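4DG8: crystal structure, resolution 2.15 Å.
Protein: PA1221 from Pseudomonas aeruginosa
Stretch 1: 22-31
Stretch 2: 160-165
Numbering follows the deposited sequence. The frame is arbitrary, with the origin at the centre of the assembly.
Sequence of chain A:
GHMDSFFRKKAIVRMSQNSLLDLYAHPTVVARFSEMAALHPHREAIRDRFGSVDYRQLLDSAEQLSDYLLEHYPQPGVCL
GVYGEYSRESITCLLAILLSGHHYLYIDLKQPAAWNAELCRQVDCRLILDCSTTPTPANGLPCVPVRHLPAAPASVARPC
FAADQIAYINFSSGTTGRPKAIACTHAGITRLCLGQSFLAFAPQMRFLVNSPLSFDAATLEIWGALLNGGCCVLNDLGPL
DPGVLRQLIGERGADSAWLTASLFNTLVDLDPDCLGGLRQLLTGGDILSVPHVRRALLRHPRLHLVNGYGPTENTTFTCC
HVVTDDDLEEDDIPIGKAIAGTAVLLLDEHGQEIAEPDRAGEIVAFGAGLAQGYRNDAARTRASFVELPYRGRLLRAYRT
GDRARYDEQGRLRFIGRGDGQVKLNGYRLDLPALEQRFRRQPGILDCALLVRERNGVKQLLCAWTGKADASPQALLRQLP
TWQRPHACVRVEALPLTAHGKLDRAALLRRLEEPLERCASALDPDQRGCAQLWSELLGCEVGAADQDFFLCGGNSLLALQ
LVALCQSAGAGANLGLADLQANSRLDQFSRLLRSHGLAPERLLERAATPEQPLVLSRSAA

Stretch 1 (22-31) DLYAHPTVVA
Stretch 2 160-165: CFAADQ

Residues 22-31 and 160-165 meet through side chains and backbone carbonyl oxygens, burying 411 Å² without a backbone-backbone hydrogen bond. In the first stretch a 3-10 segment spans Leu23 to Ala25 (phi/psi -54/-41, -72/-4, -85/1), held by Ala25 N to Asp22 O (3.0 Å) and His26 N to Leu23 O (3.1 Å). His26, Pro27 and Thr28 are extended (-120/145, -79/160, -66/160), and a helix starts at Val29 (-61/-36; Val30 -77/-34). In the second, Phe161 and Ala162 are extended (-159/162, -99/177) before a type I turn from Ala162 to Gln165, with Ala163 at -70/-7, Asp164 at -81/-8 and Gln165 N 2.9 Å from Ala162 O. The stretches run in broadly opposing directions, with CA-CA distances of 4.5 Å for Thr28-Ala163 and 6.4 Å for Leu23-Asp164.

The closeness at Ala163 suits its small side chain: CB points toward the first stretch, 3.2 Å from His26 O and 3.7 Å from Leu23 O. The His26 side chain (m, -61°; chi2 -89°) leaves sideways and its end leads away. Thr28 is p (72°): Thr28 OG1 caps the helix, accepting from Ala31 N (3.0 Å, 162°), while Thr28 CG2 lies 3.6 Å from Phe161 O and 3.7 Å from Ala163 N.

Tyr24 (m, -56°; chi2 -70°) leaves sideways, yet its end reaches the turn. There Tyr24 OH donates to Asp164 OD2 at 2.8 Å, the sole hydrogen bond across the stretches; Asp164 is p (63°), chi2 -19°. Ala162 CB sits at the tyrosine ring edge, 3.8 Å from Tyr24 CE1. Asp22, t (178°), accepts a weak bond at OD1 from Tyr24 N (3.4 Å, 156°).

Leu23 (m, -88°; chi2 77°) points CA-to-CB toward the second stretch, resting CD2 on the aliphatic part of Asp164, 4.2 Å from CA and 4.3 Å from CB. Phe161 (p, 50°; chi2 89°) brings its ring end nearer the first stretch, with CZ 3.8 Å from CG2 of Val30 (m, -63°), an apolar contact.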

ATOM      1  N   ASP A  22      -5.896 -20.354  -7.341  1.00 30.33           N
ATOM      2  CA  ASP A  22      -6.723 -20.808  -6.233  1.00 30.25           C
ATOM      3  C   ASP A  22      -6.107 -20.337  -4.922  1.00 32.49           C
ATOM      4  O   ASP A  22      -4.922 -20.582  -4.668  1.00 25.95           O
ATOM      5  CB  ASP A  22      -6.778 -22.337  -6.260  1.00 27.28           C
ATOM      6  CG  ASP A  22      -7.591 -22.933  -5.113  1.00 37.94           C
ATOM      7  OD1 ASP A  22      -8.514 -22.264  -4.598  1.00 35.93           O
ATOM      8  OD2 ASP A  22      -7.311 -24.103  -4.744  1.00 44.44           O
ATOM      9  N   LEU A  23      -6.902 -19.667  -4.089  1.00 27.73           N
ATOM     10  CA  LEU A  23      -6.422 -19.228  -2.777  1.00 25.85           C
ATOM     11  C   LEU A  23      -5.848 -20.378  -1.946  1.00 30.94           C
ATOM     12  O   LEU A  23      -4.826 -20.217  -1.276  1.00 32.15           O
ATOM     13  CB  LEU A  23      -7.519 -18.519  -1.986  1.00 27.04           C
ATOM     14  CG  LEU A  23      -7.625 -17.010  -2.226  1.00 31.33           C
ATOM     15  CD1 LEU A  23      -8.325 -16.726  -3.557  1.00 34.13           C
ATOM     16  CD2 LEU A  23      -8.366 -16.338  -1.085  1.00 33.15           C
ATOM     17  N   TYR A  24      -6.501 -21.535  -1.990  1.00 28.68           N
ATOM     18  CA  TYR A  24      -6.084 -22.680  -1.178  1.00 32.49           C
ATOM     19  C   TYR A  24      -4.792 -23.334  -1.662  1.00 36.51           C
ATOM     20  O   TYR A  24      -4.300 -24.281  -1.044  1.00 38.45           O
ATOM     21  CB  TYR A  24      -7.220 -23.701  -1.061  1.00 34.50           C
ATOM     22  CG  TYR A  24      -8.451 -23.050  -0.506  1.00 36.93           C
ATOM     23  CD1 TYR A  24      -8.487 -22.635   0.821  1.00 40.76           C
ATOM     24  CD2 TYR A  24      -9.555 -22.795  -1.310  1.00 35.00           C
ATOM     25  CE1 TYR A  24      -9.595 -22.014   1.345  1.00 37.74           C
ATOM     26  CE2 TYR A  24     -10.677 -22.159  -0.798  1.00 37.53           C
ATOM     27  CZ  TYR A  24     -10.685 -21.773   0.535  1.00 40.39           C
ATOM     28  OH  TYR A  24     -11.778 -21.146   1.073  1.00 42.83           O
ATOM     29  N   ALA A  25      -4.259 -22.844  -2.780  1.00 34.90           N
ATOM     30  CA  ALA A  25      -2.983 -23.340  -3.290  1.00 40.70           C
ATOM     31  C   ALA A  25      -1.835 -22.603  -2.618  1.00 38.04           C
ATOM     32  O   ALA A  25      -0.668 -22.843  -2.910  1.00 36.40           O
ATOM     33  CB  ALA A  25      -2.905 -23.174  -4.794  1.00 36.84           C
ATOM     34  N   HIS A  26      -2.176 -21.696  -1.712  1.00 30.30           N
ATOM     35  CA  HIS A  26      -1.169 -20.882  -1.051  1.00 27.24           C
ATOM     36  C   HIS A  26      -1.228 -21.115   0.451  1.00 25.01           C
ATOM     37  O   HIS A  26      -2.294 -21.369   0.996  1.00 26.54           O
ATOM     38  CB  HIS A  26      -1.363 -19.404  -1.438  1.00 21.06           C
ATOM     39  CG  HIS A  26      -1.227 -19.171  -2.911  1.00 24.53           C
ATOM     40  ND1 HIS A  26      -0.017 -18.885  -3.509  1.00 25.52           N
ATOM     41  CD2 HIS A  26      -2.132 -19.259  -3.915  1.00 20.99           C
ATOM     42  CE1 HIS A  26      -0.192 -18.759  -4.815  1.00 28.08           C
ATOM     43  NE2 HIS A  26      -1.467 -18.975  -5.087  1.00 28.15           N
ATOM     44  N   PRO A  27      -0.071 -21.076   1.119  1.00 24.51           N
ATOM     45  CA  PRO A  27      -0.076 -21.361   2.558  1.00 28.35           C
ATOM     46  C   PRO A  27      -0.540 -20.127   3.331  1.00 27.34           C
ATOM     47  O   PRO A  27      -0.513 -19.016   2.781  1.00 26.67           O
ATOM     48  CB  PRO A  27       1.397 -21.677   2.849  1.00 22.90           C
ATOM     49  CG  PRO A  27       2.143 -20.707   1.889  1.00 24.73           C
ATOM     50  CD  PRO A  27       1.261 -20.653   0.635  1.00 23.55           C
ATOM     51  N   THR A  28      -0.985 -20.306   4.572  1.00 23.54           N
ATOM     52  CA  THR A  28      -1.262 -19.139   5.409  1.00 27.72           C
ATOM     53  C   THR A  28       0.066 -18.415   5.696  1.00 22.54           C
ATOM     54  O   THR A  28       1.146 -18.991   5.532  1.00 21.46           O
ATOM     55  CB  THR A  28      -1.937 -19.526   6.737  1.00 31.55           C
ATOM     56  OG1 THR A  28      -0.972 -20.170   7.579  1.00 22.42           O
ATOM     57  CG2 THR A  28      -3.157 -20.460   6.508  1.00 23.56           C
ATOM     58  N   VAL A  29      -0.003 -17.144   6.087  1.00 19.66           N
ATOM     59  CA  VAL A  29       1.217 -16.423   6.446  1.00 24.90           C
ATOM     60  C   VAL A  29       1.919 -17.100   7.630  1.00 24.23           C
ATOM     61  O   VAL A  29       3.136 -17.137   7.700  1.00 27.93           O
ATOM     62  CB  VAL A  29       0.927 -14.959   6.821  1.00 21.29           C
ATOM     63  CG1 VAL A  29       2.180 -14.292   7.331  1.00 15.70           C
ATOM     64  CG2 VAL A  29       0.366 -14.199   5.625  1.00 22.56           C
ATOM     65  N   VAL A  30       1.138 -17.633   8.563  1.00 20.44           N
ATOM     66  CA  VAL A  30       1.719 -18.165   9.782  1.00 23.80           C
ATOM     67  C   VAL A  30       2.364 -19.532   9.539  1.00 27.05           C
ATOM     68  O   VAL A  30       3.385 -19.845  10.139  1.00 24.82           O
ATOM     69  CB  VAL A  30       0.709 -18.240  10.931  1.00 27.47           C
ATOM     70  CG1 VAL A  30       0.209 -16.829  11.309  1.00 29.25           C
ATOM     71  CG2 VAL A  30      -0.429 -19.133  10.553  1.00 31.28           C
ATOM     72  N   ALA A  31       1.787 -20.336   8.649  1.00 21.80           N
ATOM     73  CA  ALA A  31       2.439 -21.590   8.282  1.00 30.33           C
ATOM     74  C   ALA A  31       3.802 -21.338   7.595  1.00 25.46           C
ATOM     75  O   ALA A  31       4.809 -21.945   7.949  1.00 27.18           O
ATOM     76  CB  ALA A  31       1.516 -22.448   7.406  1.00 27.06           C
ATOM     77  N   CYS A 160      -7.190 -22.721  14.077  1.00 34.96           N
ATOM     78  CA  CYS A 160      -6.847 -23.271  12.767  1.00 40.01           C
ATOM     79  C   CYS A 160      -7.644 -22.528  11.724  1.00 37.81           C
ATOM     80  O   CYS A 160      -8.819 -22.209  11.939  1.00 45.32           O
ATOM     81  CB  CYS A 160      -7.179 -24.762  12.680  1.00 43.00           C
ATOM     82  SG  CYS A 160      -6.291 -25.814  13.856  1.00 70.60           S
ATOM     83  N   PHE A 161      -7.001 -22.234  10.606  1.00 29.01           N
ATOM     84  CA  PHE A 161      -7.670 -21.536   9.522  1.00 34.05           C
ATOM     85  C   PHE A 161      -6.932 -21.790   8.229  1.00 30.83           C
ATOM     86  O   PHE A 161      -5.777 -22.204   8.244  1.00 29.24           O
ATOM     87  CB  PHE A 161      -7.785 -20.025   9.810  1.00 25.56           C
ATOM     88  CG  PHE A 161      -6.487 -19.372  10.237  1.00 25.46           C
ATOM     89  CD1 PHE A 161      -5.616 -18.840   9.296  1.00 17.85           C
ATOM     90  CD2 PHE A 161      -6.145 -19.288  11.589  1.00 28.13           C
ATOM     91  CE1 PHE A 161      -4.428 -18.222   9.696  1.00 23.88           C
ATOM     92  CE2 PHE A 161      -4.955 -18.684  11.998  1.00 23.10           C
ATOM     93  CZ  PHE A 161      -4.096 -18.148  11.057  1.00 16.84           C
ATOM     94  N   ALA A 162      -7.611 -21.536   7.115  1.00 33.69           N
ATOM     95  CA  ALA A 162      -7.014 -21.655   5.791  1.00 34.30           C
ATOM     96  C   ALA A 162      -6.589 -20.286   5.264  1.00 23.18           C
ATOM     97  O   ALA A 162      -6.834 -19.262   5.893  1.00 28.32           O
ATOM     98  CB  ALA A 162      -8.006 -22.313   4.827  1.00 43.11           C
ATOM     99  N   ALA A 163      -5.981 -20.282   4.087  1.00 19.22           N
ATOM    100  CA  ALA A 163      -5.344 -19.097   3.531  1.00 21.80           C
ATOM    101  C   ALA A 163      -6.367 -18.035   3.105  1.00 27.71           C
ATOM    102  O   ALA A 163      -6.006 -16.909   2.729  1.00 28.66           O
ATOM    103  CB  ALA A 163      -4.451 -19.489   2.371  1.00 21.14           C
ATOM    104  N   ASP A 164      -7.642 -18.402   3.175  1.00 21.78           N
ATOM    105  CA  ASP A 164      -8.723 -17.468   2.922  1.00 25.57           C
ATOM    106  C   ASP A 164      -9.021 -16.588   4.142  1.00 22.77           C
ATOM    107  O   ASP A 164      -9.787 -15.645   4.039  1.00 23.31           O
ATOM    108  CB  ASP A 164      -9.986 -18.198   2.455  1.00 31.06           C
ATOM    109  CG  ASP A 164     -10.537 -19.155   3.498  1.00 34.27           C
ATOM    110  OD1 ASP A 164      -9.802 -19.541   4.426  1.00 34.94           O
ATOM    111  OD2 ASP A 164     -11.717 -19.532   3.381  1.00 44.95           O
ATOM    112  N   GLN A 165      -8.409 -16.887   5.288  1.00 21.38           N
ATOM    113  CA  GLN A 165      -8.564 -16.031   6.461  1.00 22.28           C
ATOM    114  C   GLN A 165      -8.100 -14.606   6.127  1.00 22.83           C
ATOM    115  O   GLN A 165      -7.092 -14.416   5.420  1.00 17.10           O
ATOM    116  CB  GLN A 165      -7.719 -16.560   7.622  1.00 23.75           C
ATOM    117  CG  GLN A 165      -8.118 -16.007   8.986  1.00 15.21           C
ATOM    118  CD  GLN A 165      -9.431 -16.600   9.478  1.00 29.45           C
ATOM    119  OE1 GLN A 165     -10.052 -17.401   8.789  1.00 34.41           O
ATOM    120  NE2 GLN A 165      -9.853 -16.219  10.675  1.00 29.23           N
TER